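CaaX farnesyltransferase beta subunit Ram1 (Aspergillus fumigatus, PDB 4L9P) forms the zinc-binding beta subunit of protein farnesyltransferase, which transfers a farnesyl group from farnesyl diphosphate to a cysteine near the C-terminus of target proteins. Local coordinates at residues 78-83 against 350-355. Residues are numbered along the deposited sequence; the frame is centred on the assembly and turned at random. Where two conformers were deposited one is given.
Sequences EPPLIH and YAPEGG
Pro352, its CB directed toward residues 78-83, places three ring carbons round one backbone oxygen: Glu78 O lies 3.3 Å from Pro352 CG and nearly as close to Pro352 CB and CD. The near-equal spacing puts the oxygen against the CB-CG-CD part of the ring, with N and CA farther off. The peptide bond before Pro352 is cis, which brings Ala351 CA and Pro352 CA onto the same side of it. Next to this, the rings of Pro80 and Pro352 cross at about a right angle and meet through their CD atoms, with Pro80 CD 3.9 Å from Pro352 CD. Pro80 CG in turn reaches to 3.4 Å from Ala351 O, so carbonyl-to-ring contacts run in both directions. Residues 350-355 belong to a loop after helix 338-346 of the alpha-alpha toroid, while 78-83 precede helix 89-105; the contact therefore joins an N-terminal segment to an inter-helix loop. Helix 89-105 closes the inner side, where Val98 and Leu102 touch the buried Pro352 and Gln94 hydrogen-bonds Glu353 OE2. The outer side is looser. Glu78 and Pro79 are exposed, their CB atoms directed away from the loop, and the nearest approach of the Glu78 side chain to it is Glu78 CB to Pro352 CB, 6.1 Å. Beside the contact, Ile341 of the alpha subunit packs on Ala351, and Lys337 of that subunit meets Leu81.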
loop_
_atom_site.group_PDB
_atom_site.type_symbol
_atom_site.label_atom_id
_atom_site.label_comp_id
_atom_site.label_asym_id
_atom_site.label_seq_id
_atom_site.Cartn_x
_atom_site.Cartn_y
_atom_site.Cartn_z
ATOM N N GLU B 78 19.688 -10.226 18.534
ATOM C CA GLU B 78 20.230 -9.047 19.229
ATOM C C GLU B 78 19.705 -7.801 18.494
ATOM O O GLU B 78 19.425 -7.833 17.292
ATOM C CB GLU B 78 21.765 -9.011 19.165
ATOM C CG GLU B 78 22.405 -10.349 19.354
ATOM C CD GLU B 78 23.911 -10.251 19.265
ATOM O OE1 GLU B 78 24.416 -9.167 18.883
ATOM O OE2 GLU B 78 24.579 -11.237 19.587
ATOM N N PRO B 79 19.529 -6.697 19.229
ATOM C CA PRO B 79 19.220 -5.434 18.554
ATOM C C PRO B 79 20.383 -4.984 17.634
ATOM O O PRO B 79 21.498 -5.520 17.725
ATOM C CB PRO B 79 19.009 -4.462 19.716
ATOM C CG PRO B 79 18.867 -5.328 20.960
ATOM C CD PRO B 79 19.717 -6.521 20.689
ATOM N N PRO B 80 20.136 -3.972 16.766
ATOM C CA PRO B 80 21.200 -3.484 15.873
ATOM C C PRO B 80 22.400 -2.939 16.648
ATOM O O PRO B 80 22.245 -2.555 17.799
ATOM C CB PRO B 80 20.504 -2.376 15.070
ATOM C CG PRO B 80 18.982 -2.769 15.099
ATOM C CD PRO B 80 18.800 -3.379 16.482
ATOM N N LEU B 81 23.572 -2.916 16.025
ATOM C CA LEU B 81 24.778 -2.462 16.693
ATOM C C LEU B 81 24.769 -0.987 17.026
ATOM O O LEU B 81 25.294 -0.573 18.064
ATOM C CB LEU B 81 25.978 -2.691 15.778
ATOM C CG LEU B 81 26.478 -4.128 15.672
ATOM C CD1 LEU B 81 27.766 -4.144 14.828
ATOM C CD2 LEU B 81 26.814 -4.730 17.021
ATOM N N ILE B 82 24.247 -0.181 16.108
ATOM C CA ILE B 82 24.354 1.262 16.261
ATOM C C ILE B 82 23.160 1.733 17.030
ATOM O O ILE B 82 22.002 1.416 16.670
ATOM C CB ILE B 82 24.386 1.993 14.906
ATOM C CG1 ILE B 82 25.653 1.630 14.117
ATOM C CG2 ILE B 82 24.307 3.546 15.102
ATOM C CD1 ILE B 82 25.531 2.056 12.634
ATOM N N HIS B 83 23.362 2.495 18.093
ATOM C CA HIS B 83 22.191 3.041 18.788
ATOM C C HIS B 83 22.452 4.463 19.244
ATOM O O HIS B 83 23.344 4.735 20.048
ATOM C CB HIS B 83 21.754 2.168 19.976
ATOM C CG HIS B 83 20.766 1.088 19.621
ATOM N ND1 HIS B 83 21.146 -0.187 19.254
ATOM C CD2 HIS B 83 19.410 1.090 19.601
ATOM C CE1 HIS B 83 20.075 -0.918 19.020
ATOM N NE2 HIS B 83 19.009 -0.174 19.238
ATOM N N TYR B 350 13.893 -4.924 8.417
ATOM C CA TYR B 350 14.692 -4.649 9.652
ATOM C C TYR B 350 15.283 -5.947 10.220
ATOM O O TYR B 350 14.728 -7.020 10.012
ATOM C CB TYR B 350 13.765 -4.069 10.747
ATOM C CG TYR B 350 13.125 -2.722 10.421
ATOM C CD1 TYR B 350 13.467 -1.962 9.302
ATOM C CD2 TYR B 350 12.229 -2.233 11.329
ATOM C CE1 TYR B 350 12.833 -0.685 9.086
ATOM C CE2 TYR B 350 11.587 -0.981 11.109
ATOM C CZ TYR B 350 11.896 -0.268 9.992
ATOM O OH TYR B 350 11.310 0.972 9.730
ATOM N N ALA B 351 16.353 -5.793 10.974
ATOM C CA ALA B 351 16.858 -6.899 11.844
ATOM C C ALA B 351 16.915 -6.310 13.228
ATOM O O ALA B 351 17.240 -5.141 13.363
ATOM C CB ALA B 351 18.251 -7.363 11.398
ATOM N N PRO B 352 16.579 -7.086 14.280
ATOM C CA PRO B 352 16.417 -8.544 14.216
ATOM C C PRO B 352 15.024 -9.017 13.804
ATOM O O PRO B 352 14.836 -10.216 13.583
ATOM C CB PRO B 352 16.697 -8.994 15.706
ATOM C CG PRO B 352 16.202 -7.763 16.480
ATOM C CD PRO B 352 16.679 -6.573 15.658
ATOM N N GLU B 353 14.003 -8.132 13.721
ATOM C CA GLU B 353 12.653 -8.645 13.477
ATOM C C GLU B 353 12.547 -9.489 12.218
ATOM O O GLU B 353 11.842 -10.508 12.236
ATOM C CB GLU B 353 11.654 -7.451 13.298
ATOM C CG GLU B 353 11.588 -6.494 14.481
ATOM C CD GLU B 353 12.474 -5.271 14.282
ATOM O OE1 GLU B 353 13.711 -5.408 14.172
ATOM O OE2 GLU B 353 11.919 -4.152 14.252
ATOM N N GLY B 354 13.188 -9.064 11.124
ATOM C CA GLY B 354 13.186 -9.781 9.855
ATOM C C GLY B 354 12.057 -9.378 8.928
ATOM O O GLY B 354 12.172 -9.678 7.740
ATOM N N GLY B 355 10.964 -8.800 9.447
ATOM C CA GLY B 355 9.874 -8.371 8.580
ATOM C C GLY B 355 10.064 -6.997 7.967
ATOM O O GLY B 355 11.146 -6.384 8.045
#